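Local coordinates for protein putative 3-hydroxybutyryl-CoA dehydratase (Rhodopseudomonas palustris, PDB 3HIN) that probably acts as a lyase of the enoyl-CoA hydratase (crotonase) family, adding water to or removing it from acyl-CoA thioesters, at residues T11-S16 with M45-D50; P15-V20 with L31-K36; G24-I29 with L204-A209; V109-K114 with C126-R131. All blocks are in the same frame, centred on the assembly; numbering follows the deposited sequence.

Contact 1 (T11-S16 with M45-D50); sequences TIADPS and MAALKD
A13 lays its methyl group against A46 and A47, where the loop that leads into the first strand of the crotonase fold packs against helix 42-51. A13 CB stands 4.2 Å from A46 CB and 4.0 Å from A47 CB, and it also comes within 3.5 Å of the backbone nitrogen A47 N. Alanine suits all three places, because a larger group would hold the loop off the helix, whereas methyls let the CA atoms of A13 and A47 approach to 4.2 Å. The methyl of A46 lies against the loop backbone, touching A13 CA and the carbonyl oxygen of T11. That of A47 is met farther along by the D14 carbonyl and by P15 CA, 3.9 Å from A47 CB. The next turn of the helix brings the carboxylate of D50 to the side of A13 CB, a van der Waals contact at the exposed margin. The other face of the helix turns inward, M45 and L48 packing on helix 85-103. What positions the loop lies one step out: the backbone bond of D14 with G43, and the Asx turn by which its carboxylate, pointing off the helix, starts the short 3-10 segment. D14 OD2 accepts two bonds from one face of its plane, from S16 N at 2.9 Å and from S16 OG at 2.6 Å.

Contact 2 (P15-V20 with L31-K36); sequences PSTLVV and LNRPKK
L18 and L31 form an antiparallel non-hydrogen-bonded pair with CA atoms 5.0 Å apart, and beyond it N32 N donates to T17 O at 3.0 Å, a bent bond (140° at the hydrogen) whose donor lies above the carbonyl plane. The two leucines lie side by side and meet through L18 CD2 and L31 CD1 at 4.0 Å. L18 also packs on L44 and A47 of helix 42-51, as suits a branched apolar side chain. This is the open end of the hairpin of strands 18-23 and 26-31, at the margin of the crotonase sheet. Chi1 of N32 (-172°) sets its CG anti to the backbone N and 3.7 Å from V19 CG2, which N32 ND2 approaches to 3.4 Å. T17 and R33 lie alongside each other, T17 CB 3.9 Å from R33 CG, while T17 OG1 bonds to D14 O. Arginine adds to this apolar stem a charged end, bonded to A39 O and in salt bridges with D76 and E79. An alanine at R33 would probably leave E79 without this salt bridge, D76 relying on a long, weak ion pair to K36, A39 O without this donor and T17 without the methylenes beside it.

Contact 3 (G24-I29 with L204-A209); sequences GPVLTI and LGNRVA
The start of strand 26-31, just after the turn of the N-terminal hairpin, packs here against the C-terminal end of helix 197-208 and the adjoining A209. P25 and V26 face the helix with apolar groups, and the contact is van der Waals throughout. The proline ring sets its CG 3.7 Å from A209 CB, a methyl meeting the corner of a rigid ring, which can fill this place without bringing along an N-H in need of a partner. One residue on, chi1 (-173°) turns V26 CG1 anti to the backbone N and leaves V26 CG2 as the branch that meets the helix backbone, 3.8 Å from G205 C. Glycine fits at G205 because its missing side chain would have pointed at the strand: a CB there would come tightly against V26 CG2, and without it the CA atoms of V26 and G205 approach to 6.2 Å. In the crotonase fold such a helix lies against the central sheet, and this one does so by several residues: L202 touches V26 and T28, and L204 reaches I130 and V132 in strand 130-134. N206 crosses both P25 and V26 at about a right angle, the end of its side chain packing against them. V26 also touches V63 of the neighbouring strand 61-66, and R60 bonds through NE to A209 O, while its backbone is paired with that of P25.

Contact 4 (V109-K114 with C126-R131); sequences VIAALK and CAAHIR
H129 presents the edge of its imidazole to the start of strand 109-113, where V109 N donates to H129 ND1 at 2.8 Å. The bond is almost straight (171°), with the donor 11° from the ring plane. Chi1 (-53°) sets H129 CG anti to the carbonyl carbon; the two side chains cross obliquely, V109 CG2 resting 3.9 Å from H129 CE1. Histidine suits the place by carrying two nitrogens on the rim of one flat ring, ND1 turned to V109 N and NE2 to Q103 O. An alanine at H129 would probably leave V109 N and Q103 O without these partners and open a gap beside the valine. The ladder of the two parallel strands consists of I130 N to V109 O and A111 N to I130 O, the latter at 2.9 Å; H129 N, in the preceding loop, also donates to V109 O. I110 and I130 stand side by side on one face, CG2 to CG2 at 4.2 Å. On the other, A111 CB meets A128 CB at 3.9 Å, small groups that admit the chain leaving helix 120-127. There too L113 and R131 lie side by side, L113 CD1 3.8 Å from R131 CB, while the guanidinium turns back to A128 O. The contact pairs the parallel strands of a beta-alpha-beta crossover through helix 120-127, with helix 197-208 on the isoleucine face, R131 touching helix 154-162, and strand 61-66 flanking strand 109-113.

From the N terminus, the loop 11-16 opens contact 1, which closes on helix 42-51. Contact 2 starts from the same run, sharing P15 and S16, and closes sooner, at 31-36, across the hairpin of strands 18-23 and 26-31. L48 touches L18, so helix and edge strand meet there. Contact 3 opens inside both of these loops and closes only at 204-209, crossing each of them and bringing a late helix back to the second strand; L48 touches its I29, and V20 its L27. Contact 4 is nested within that long loop, a short closure between neighbouring central strands. I110 touches G205, joining contacts 3 and 4 through helix 197-208; contact 4 does not touch contacts 1 or 2.

Contact 1 (T11-S16 with M45-D50)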
loop_
_atom_site.group_PDB
_atom_site.type_symbol
_atom_site.label_atom_id
_atom_site.label_comp_id
_atom_site.label_asym_id
_atom_site.label_seq_id
_atom_site.Cartn_x
_atom_site.Cartn_y
_atom_site.Cartn_z
ATOM N N THR A 11 -23.139 8.542 11.801
ATOM C CA THR A 11 -24.093 7.671 12.495
ATOM C C THR A 11 -24.230 8.128 13.943
ATOM O O THR A 11 -23.256 8.621 14.559
ATOM C CB THR A 11 -23.716 6.167 12.332
ATOM O OG1 THR A 11 -22.411 6.074 11.731
ATOM C CG2 THR A 11 -24.742 5.484 11.376
ATOM N N ILE A 12 -25.445 8.034 14.469
ATOM C CA ILE A 12 -25.649 8.551 15.800
ATOM C C ILE A 12 -25.184 7.522 16.862
ATOM O O ILE A 12 -25.498 6.347 16.739
ATOM C CB ILE A 12 -27.143 9.006 16.004
ATOM C CG1 ILE A 12 -27.504 10.119 14.996
ATOM C CG2 ILE A 12 -27.385 9.433 17.457
ATOM C CD1 ILE A 12 -26.534 11.435 14.992
ATOM N N ALA A 13 -24.490 7.963 17.914
ATOM C CA ALA A 13 -24.060 7.023 18.950
ATOM C C ALA A 13 -25.287 6.378 19.583
ATOM O O ALA A 13 -26.312 7.059 19.758
ATOM C CB ALA A 13 -23.259 7.730 19.991
ATOM N N ASP A 14 -25.167 5.087 19.939
ATOM C CA ASP A 14 -26.090 4.448 20.912
ATOM C C ASP A 14 -25.376 4.136 22.242
ATOM O O ASP A 14 -24.908 3.019 22.479
ATOM C CB ASP A 14 -26.700 3.148 20.376
ATOM C CG ASP A 14 -27.663 2.468 21.388
ATOM O OD1 ASP A 14 -28.202 1.403 21.060
ATOM O OD2 ASP A 14 -27.870 2.951 22.527
ATOM N N PRO A 15 -25.294 5.117 23.099
ATOM C CA PRO A 15 -24.582 4.957 24.345
ATOM C C PRO A 15 -25.149 3.829 25.261
ATOM O O PRO A 15 -24.490 3.443 26.226
ATOM C CB PRO A 15 -24.766 6.334 25.032
ATOM C CG PRO A 15 -26.008 6.914 24.383
ATOM C CD PRO A 15 -25.906 6.441 22.958
ATOM N N SER A 16 -26.343 3.313 24.984
ATOM C CA SER A 16 -26.888 2.285 25.846
ATOM C C SER A 16 -26.164 0.993 25.562
ATOM O O SER A 16 -26.325 0.041 26.310
ATOM C CB SER A 16 -28.374 2.063 25.607
ATOM O OG SER A 16 -28.566 1.303 24.388
ATOM N N MET A 45 -20.198 1.416 17.836
ATOM C CA MET A 45 -18.975 1.981 17.306
ATOM C C MET A 45 -18.958 3.480 17.406
ATOM O O MET A 45 -17.933 4.058 17.796
ATOM C CB MET A 45 -18.732 1.450 15.879
ATOM C CG MET A 45 -18.357 -0.059 15.897
ATOM S SD MET A 45 -16.650 -0.332 16.520
ATOM C CE MET A 45 -15.900 0.243 15.005
ATOM N N ALA A 46 -20.077 4.131 17.081
ATOM C CA ALA A 46 -20.160 5.597 17.223
ATOM C C ALA A 46 -20.068 6.044 18.683
ATOM O O ALA A 46 -19.361 7.017 19.011
ATOM C CB ALA A 46 -21.398 6.139 16.565
ATOM N N ALA A 47 -20.759 5.324 19.568
ATOM C CA ALA A 47 -20.679 5.585 21.014
ATOM C C ALA A 47 -19.255 5.404 21.483
ATOM O O ALA A 47 -18.827 6.174 22.298
ATOM C CB ALA A 47 -21.583 4.645 21.838
ATOM N N LEU A 48 -18.587 4.345 21.016
ATOM C CA LEU A 48 -17.167 4.096 21.295
ATOM C C LEU A 48 -16.239 5.255 20.875
ATOM O O LEU A 48 -15.474 5.755 21.656
ATOM C CB LEU A 48 -16.714 2.810 20.581
ATOM C CG LEU A 48 -15.291 2.326 20.850
ATOM C CD1 LEU A 48 -15.061 2.253 22.385
ATOM C CD2 LEU A 48 -14.978 0.918 20.191
ATOM N N LYS A 49 -16.334 5.686 19.645
ATOM C CA LYS A 49 -15.572 6.808 19.187
ATOM C C LYS A 49 -15.756 8.030 20.101
ATOM O O LYS A 49 -14.783 8.715 20.448
ATOM C CB LYS A 49 -16.059 7.136 17.797
ATOM C CG LYS A 49 -15.257 8.158 17.041
ATOM C CD LYS A 49 -15.842 8.246 15.615
ATOM C CE LYS A 49 -15.707 9.637 15.046
ATOM N NZ LYS A 49 -14.414 9.654 14.286
ATOM N N ASP A 50 -17.011 8.287 20.470
ATOM C CA ASP A 50 -17.350 9.350 21.405
ATOM C C ASP A 50 -16.603 9.231 22.713
ATOM O O ASP A 50 -16.038 10.212 23.161
ATOM C CB ASP A 50 -18.852 9.383 21.710
ATOM C CG ASP A 50 -19.659 10.117 20.649
ATOM O OD1 ASP A 50 -19.025 10.590 19.653
ATOM O OD2 ASP A 50 -20.926 10.199 20.799
#

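Contact 2 (P15-V20 with L31-K36)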
loop_
_atom_site.group_PDB
_atom_site.type_symbol
_atom_site.label_atom_id
_atom_site.label_comp_id
_atom_site.label_asym_id
_atom_site.label_seq_id
_atom_site.Cartn_x
_atom_site.Cartn_y
_atom_site.Cartn_z
ATOM N N PRO A 15 -25.294 5.117 23.099
ATOM C CA PRO A 15 -24.582 4.957 24.345
ATOM C C PRO A 15 -25.149 3.829 25.261
ATOM O O PRO A 15 -24.490 3.443 26.226
ATOM C CB PRO A 15 -24.766 6.334 25.032
ATOM C CG PRO A 15 -26.008 6.914 24.383
ATOM C CD PRO A 15 -25.906 6.441 22.958
ATOM N N SER A 16 -26.343 3.313 24.984
ATOM C CA SER A 16 -26.888 2.285 25.846
ATOM C C SER A 16 -26.164 0.993 25.562
ATOM O O SER A 16 -26.325 0.041 26.310
ATOM C CB SER A 16 -28.374 2.063 25.607
ATOM O OG SER A 16 -28.566 1.303 24.388
ATOM N N THR A 17 -25.386 0.936 24.468
ATOM C CA THR A 17 -24.636 -0.292 24.125
ATOM C C THR A 17 -23.295 -0.335 24.861
ATOM O O THR A 17 -22.498 -1.176 24.575
ATOM C CB THR A 17 -24.301 -0.394 22.597
ATOM O OG1 THR A 17 -23.519 0.743 22.217
ATOM C CG2 THR A 17 -25.556 -0.440 21.769
ATOM N N LEU A 18 -23.034 0.575 25.794
ATOM C CA LEU A 18 -21.680 0.669 26.416
ATOM C C LEU A 18 -21.957 0.921 27.875
ATOM O O LEU A 18 -22.965 1.508 28.167
ATOM C CB LEU A 18 -20.859 1.861 25.867
ATOM C CG LEU A 18 -20.342 1.736 24.427
ATOM C CD1 LEU A 18 -19.510 2.960 24.085
ATOM C CD2 LEU A 18 -19.556 0.426 24.149
ATOM N N VAL A 19 -21.099 0.440 28.775
ATOM C CA VAL A 19 -21.166 0.833 30.144
ATOM C C VAL A 19 -19.838 1.432 30.541
ATOM O O VAL A 19 -18.830 0.712 30.645
ATOM C CB VAL A 19 -21.456 -0.367 31.056
ATOM C CG1 VAL A 19 -21.097 0.020 32.556
ATOM C CG2 VAL A 19 -22.925 -0.880 30.850
ATOM N N VAL A 20 -19.862 2.727 30.794
ATOM C CA VAL A 20 -18.676 3.552 30.963
ATOM C C VAL A 20 -18.531 4.022 32.414
ATOM O O VAL A 20 -19.428 4.693 32.967
ATOM C CB VAL A 20 -18.803 4.822 30.094
ATOM C CG1 VAL A 20 -17.571 5.682 30.229
ATOM C CG2 VAL A 20 -19.097 4.481 28.629
ATOM N N LEU A 31 -18.307 -3.247 26.781
ATOM C CA LEU A 31 -19.167 -3.540 25.641
ATOM C C LEU A 31 -20.387 -4.271 26.213
ATOM O O LEU A 31 -20.255 -5.290 26.919
ATOM C CB LEU A 31 -18.452 -4.464 24.655
ATOM C CG LEU A 31 -17.494 -3.853 23.606
ATOM C CD1 LEU A 31 -16.823 -2.540 23.972
ATOM C CD2 LEU A 31 -16.510 -4.887 23.131
ATOM N N ASN A 32 -21.560 -3.744 25.874
ATOM C CA ASN A 32 -22.752 -4.076 26.579
ATOM C C ASN A 32 -23.895 -4.449 25.620
ATOM O O ASN A 32 -24.923 -3.808 25.637
ATOM C CB ASN A 32 -23.147 -2.902 27.475
ATOM C CG ASN A 32 -24.308 -3.247 28.413
ATOM O OD1 ASN A 32 -24.439 -4.386 28.866
ATOM N ND2 ASN A 32 -25.168 -2.258 28.686
ATOM N N ARG A 33 -23.697 -5.459 24.787
ATOM C CA ARG A 33 -24.803 -6.035 24.005
ATOM C C ARG A 33 -24.755 -7.514 24.271
ATOM O O ARG A 33 -24.515 -8.304 23.389
ATOM C CB ARG A 33 -24.675 -5.724 22.533
ATOM C CG ARG A 33 -24.603 -4.299 22.227
ATOM C CD ARG A 33 -24.532 -4.131 20.745
ATOM N NE ARG A 33 -25.901 -4.213 20.235
ATOM C CZ ARG A 33 -26.195 -4.674 19.025
ATOM N NH1 ARG A 33 -27.457 -4.732 18.639
ATOM N NH2 ARG A 33 -25.215 -5.101 18.225
ATOM N N PRO A 34 -24.905 -7.890 25.544
ATOM C CA PRO A 34 -24.643 -9.286 25.921
ATOM C C PRO A 34 -25.550 -10.362 25.246
ATOM O O PRO A 34 -25.104 -11.500 25.042
ATOM C CB PRO A 34 -24.765 -9.267 27.464
ATOM C CG PRO A 34 -25.592 -7.996 27.776
ATOM C CD PRO A 34 -25.164 -7.017 26.720
ATOM N N LYS A 35 -26.776 -10.000 24.866
ATOM C CA LYS A 35 -27.691 -10.953 24.246
ATOM C C LYS A 35 -27.172 -11.393 22.892
ATOM O O LYS A 35 -27.521 -12.457 22.387
ATOM C CB LYS A 35 -29.101 -10.367 24.118
ATOM C CG LYS A 35 -29.718 -10.018 25.476
ATOM C CD LYS A 35 -31.279 -9.999 25.446
ATOM C CE LYS A 35 -31.811 -9.909 26.900
ATOM N NZ LYS A 35 -33.002 -10.795 27.148
ATOM N N LYS A 36 -26.361 -10.541 22.285
ATOM C CA LYS A 36 -25.641 -10.937 21.089
ATOM C C LYS A 36 -24.128 -10.887 21.248
ATOM O O LYS A 36 -23.408 -10.524 20.316
ATOM C CB LYS A 36 -26.112 -10.110 19.910
ATOM C CG LYS A 36 -26.474 -8.712 20.272
ATOM C CD LYS A 36 -27.875 -8.356 19.819
ATOM C CE LYS A 36 -28.280 -9.065 18.536
ATOM N NZ LYS A 36 -29.222 -8.237 17.759
#

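Contact 3 (G24-I29 with L204-A209)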
loop_
_atom_site.group_PDB
_atom_site.type_symbol
_atom_site.label_atom_id
_atom_site.label_comp_id
_atom_site.label_asym_id
_atom_site.label_seq_id
_atom_site.Cartn_x
_atom_site.Cartn_y
_atom_site.Cartn_z
ATOM N N GLY A 24 -10.702 5.577 39.598
ATOM C CA GLY A 24 -9.462 6.334 39.768
ATOM C C GLY A 24 -9.146 6.977 38.429
ATOM O O GLY A 24 -9.993 7.625 37.852
ATOM N N PRO A 25 -7.932 6.778 37.904
ATOM C CA PRO A 25 -7.653 7.523 36.664
ATOM C C PRO A 25 -7.858 6.660 35.394
ATOM O O PRO A 25 -7.308 6.970 34.326
ATOM C CB PRO A 25 -6.180 7.904 36.853
ATOM C CG PRO A 25 -5.593 6.611 37.438
ATOM C CD PRO A 25 -6.723 6.106 38.429
ATOM N N VAL A 26 -8.597 5.561 35.557
ATOM C CA VAL A 26 -8.894 4.628 34.486
ATOM C C VAL A 26 -10.351 4.738 34.016
ATOM O O VAL A 26 -11.316 4.488 34.785
ATOM C CB VAL A 26 -8.627 3.167 34.909
ATOM C CG1 VAL A 26 -8.775 2.203 33.684
ATOM C CG2 VAL A 26 -7.213 3.068 35.494
ATOM N N LEU A 27 -10.494 5.122 32.759
ATOM C CA LEU A 27 -11.789 5.131 32.083
ATOM C C LEU A 27 -12.102 3.707 31.660
ATOM O O LEU A 27 -11.374 3.114 30.856
ATOM C CB LEU A 27 -11.734 6.034 30.878
ATOM C CG LEU A 27 -13.032 6.247 30.078
ATOM C CD1 LEU A 27 -14.013 7.121 30.866
ATOM C CD2 LEU A 27 -12.740 6.795 28.703
ATOM N N THR A 28 -13.143 3.125 32.237
ATOM C CA THR A 28 -13.475 1.793 31.834
ATOM C C THR A 28 -14.651 1.774 30.900
ATOM O O THR A 28 -15.652 2.464 31.164
ATOM C CB THR A 28 -13.708 0.854 33.036
ATOM O OG1 THR A 28 -14.935 1.180 33.691
ATOM C CG2 THR A 28 -12.474 0.941 33.985
ATOM N N ILE A 29 -14.550 0.948 29.858
ATOM C CA ILE A 29 -15.519 0.939 28.781
ATOM C C ILE A 29 -16.035 -0.469 28.504
ATOM O O ILE A 29 -15.369 -1.271 27.840
ATOM C CB ILE A 29 -14.900 1.460 27.484
ATOM C CG1 ILE A 29 -14.485 2.920 27.611
ATOM C CG2 ILE A 29 -15.943 1.349 26.364
ATOM C CD1 ILE A 29 -13.741 3.483 26.318
ATOM N N LEU A 204 -3.147 -3.208 35.459
ATOM C CA LEU A 204 -2.290 -2.629 34.434
ATOM C C LEU A 204 -2.625 -1.185 34.179
ATOM O O LEU A 204 -1.731 -0.377 34.029
ATOM C CB LEU A 204 -2.330 -3.406 33.124
ATOM C CG LEU A 204 -1.797 -4.838 33.253
ATOM C CD1 LEU A 204 -1.945 -5.547 31.937
ATOM C CD2 LEU A 204 -0.355 -4.847 33.591
ATOM N N GLY A 205 -3.910 -0.833 34.140
ATOM C CA GLY A 205 -4.270 0.598 33.873
ATOM C C GLY A 205 -3.772 1.490 35.023
ATOM O O GLY A 205 -3.214 2.566 34.800
ATOM N N ASN A 206 -3.937 1.038 36.267
ATOM C CA ASN A 206 -3.358 1.800 37.405
ATOM C C ASN A 206 -1.837 1.972 37.310
ATOM O O ASN A 206 -1.293 3.037 37.727
ATOM C CB ASN A 206 -3.734 1.201 38.798
ATOM C CG ASN A 206 -5.212 1.334 39.099
ATOM O OD1 ASN A 206 -5.879 0.351 39.465
ATOM N ND2 ASN A 206 -5.749 2.561 38.906
ATOM N N ARG A 207 -1.158 0.957 36.753
ATOM C CA ARG A 207 0.317 1.011 36.614
ATOM C C ARG A 207 0.773 1.999 35.521
ATOM O O ARG A 207 1.582 2.887 35.806
ATOM C CB ARG A 207 0.942 -0.411 36.484
ATOM C CG ARG A 207 2.404 -0.448 36.007
ATOM C CD ARG A 207 3.339 0.119 37.125
ATOM N NE ARG A 207 4.711 0.187 36.647
ATOM C CZ ARG A 207 5.194 1.094 35.791
ATOM N NH1 ARG A 207 4.417 2.042 35.324
ATOM N NH2 ARG A 207 6.479 1.072 35.416
ATOM N N VAL A 208 0.214 1.897 34.304
ATOM C CA VAL A 208 0.542 2.843 33.224
ATOM C C VAL A 208 0.168 4.253 33.658
ATOM O O VAL A 208 0.795 5.239 33.249
ATOM C CB VAL A 208 -0.096 2.476 31.831
ATOM C CG1 VAL A 208 0.363 1.126 31.360
ATOM C CG2 VAL A 208 -1.662 2.516 31.911
ATOM N N ALA A 209 -0.816 4.342 34.543
ATOM C CA ALA A 209 -1.288 5.660 35.037
ATOM C C ALA A 209 -0.192 6.462 35.719
ATOM O O ALA A 209 -0.294 7.685 35.820
ATOM C CB ALA A 209 -2.436 5.470 35.999
#

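Contact 4 (V109-K114 with C126-R131)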
loop_
_atom_site.group_PDB
_atom_site.type_symbol
_atom_site.label_atom_id
_atom_site.label_comp_id
_atom_site.label_asym_id
_atom_site.label_seq_id
_atom_site.Cartn_x
_atom_site.Cartn_y
_atom_site.Cartn_z
ATOM N N VAL A 109 -4.427 2.016 25.991
ATOM C CA VAL A 109 -5.672 1.253 26.017
ATOM C C VAL A 109 -5.374 -0.225 26.240
ATOM O O VAL A 109 -4.542 -0.831 25.523
ATOM C CB VAL A 109 -6.408 1.420 24.718
ATOM C CG1 VAL A 109 -7.735 0.646 24.736
ATOM C CG2 VAL A 109 -6.641 2.903 24.448
ATOM N N ILE A 110 -6.061 -0.800 27.235
ATOM C CA ILE A 110 -5.894 -2.184 27.571
ATOM C C ILE A 110 -7.213 -2.887 27.281
ATOM O O ILE A 110 -8.243 -2.442 27.753
ATOM C CB ILE A 110 -5.478 -2.346 29.107
ATOM C CG1 ILE A 110 -4.198 -1.536 29.405
ATOM C CG2 ILE A 110 -5.269 -3.838 29.503
ATOM C CD1 ILE A 110 -4.393 -0.488 30.429
ATOM N N ALA A 111 -7.176 -4.005 26.574
ATOM C CA ALA A 111 -8.401 -4.786 26.321
ATOM C C ALA A 111 -8.401 -6.052 27.194
ATOM O O ALA A 111 -7.419 -6.806 27.201
ATOM C CB ALA A 111 -8.469 -5.158 24.833
ATOM N N ALA A 112 -9.475 -6.262 27.950
ATOM C CA ALA A 112 -9.620 -7.419 28.784
ATOM C C ALA A 112 -10.377 -8.434 27.971
ATOM O O ALA A 112 -11.530 -8.172 27.598
ATOM C CB ALA A 112 -10.376 -7.023 30.111
ATOM N N LEU A 113 -9.730 -9.544 27.596
ATOM C CA LEU A 113 -10.358 -10.513 26.682
ATOM C C LEU A 113 -10.912 -11.769 27.388
ATOM O O LEU A 113 -10.286 -12.328 28.263
ATOM C CB LEU A 113 -9.393 -10.888 25.566
ATOM C CG LEU A 113 -8.684 -9.701 24.893
ATOM C CD1 LEU A 113 -7.746 -10.280 23.841
ATOM C CD2 LEU A 113 -9.668 -8.748 24.245
ATOM N N LYS A 114 -12.125 -12.173 27.052
ATOM C CA LYS A 114 -12.676 -13.451 27.550
ATOM C C LYS A 114 -13.604 -13.963 26.468
ATOM O O LYS A 114 -14.003 -13.174 25.642
ATOM C CB LYS A 114 -13.497 -13.221 28.839
ATOM C CG LYS A 114 -14.731 -12.300 28.673
ATOM C CD LYS A 114 -15.276 -11.942 30.062
ATOM C CE LYS A 114 -16.248 -10.783 29.940
ATOM N NZ LYS A 114 -16.823 -10.298 31.271
ATOM N N CYS A 126 -7.212 -5.800 18.484
ATOM C CA CYS A 126 -5.904 -5.472 17.862
ATOM C C CYS A 126 -5.513 -4.010 17.967
ATOM O O CYS A 126 -4.305 -3.685 17.957
ATOM C CB CYS A 126 -5.832 -5.927 16.400
ATOM S SG CYS A 126 -5.649 -7.744 16.430
ATOM N N ALA A 127 -6.521 -3.126 17.988
ATOM C CA ALA A 127 -6.265 -1.711 18.021
ATOM C C ALA A 127 -5.718 -1.313 19.368
ATOM O O ALA A 127 -4.985 -0.317 19.449
ATOM C CB ALA A 127 -7.530 -0.900 17.650
ATOM N N ALA A 128 -6.061 -2.097 20.416
ATOM C CA ALA A 128 -5.615 -1.820 21.784
ATOM C C ALA A 128 -4.104 -1.983 21.842
ATOM O O ALA A 128 -3.525 -2.672 21.000
ATOM C CB ALA A 128 -6.241 -2.757 22.722
ATOM N N HIS A 129 -3.478 -1.354 22.830
ATOM C CA HIS A 129 -2.035 -1.452 23.006
ATOM C C HIS A 129 -1.586 -2.669 23.728
ATOM O O HIS A 129 -0.531 -3.191 23.427
ATOM C CB HIS A 129 -1.513 -0.210 23.742
ATOM C CG HIS A 129 -1.940 1.029 23.076
ATOM N ND1 HIS A 129 -2.793 1.933 23.658
ATOM C CD2 HIS A 129 -1.746 1.452 21.806
ATOM C CE1 HIS A 129 -3.062 2.896 22.791
ATOM N NE2 HIS A 129 -2.436 2.622 21.660
ATOM N N ILE A 130 -2.355 -3.072 24.738
ATOM C CA ILE A 130 -2.097 -4.296 25.542
ATOM C C ILE A 130 -3.396 -5.103 25.609
ATOM O O ILE A 130 -4.476 -4.552 25.752
ATOM C CB ILE A 130 -1.690 -3.901 26.933
ATOM C CG1 ILE A 130 -0.378 -3.091 26.899
ATOM C CG2 ILE A 130 -1.614 -5.109 27.964
ATOM C CD1 ILE A 130 -0.080 -2.450 28.255
ATOM N N ARG A 131 -3.286 -6.414 25.549
ATOM C CA ARG A 131 -4.451 -7.276 25.670
ATOM C C ARG A 131 -4.097 -8.190 26.826
ATOM O O ARG A 131 -2.913 -8.624 26.950
ATOM C CB ARG A 131 -4.668 -8.070 24.342
ATOM C CG ARG A 131 -5.273 -7.294 23.158
ATOM C CD ARG A 131 -4.869 -7.881 21.769
ATOM N NE ARG A 131 -3.415 -7.723 21.617
ATOM C CZ ARG A 131 -2.812 -6.547 21.392
ATOM N NH1 ARG A 131 -1.450 -6.468 21.372
ATOM N NH2 ARG A 131 -3.529 -5.434 21.175
#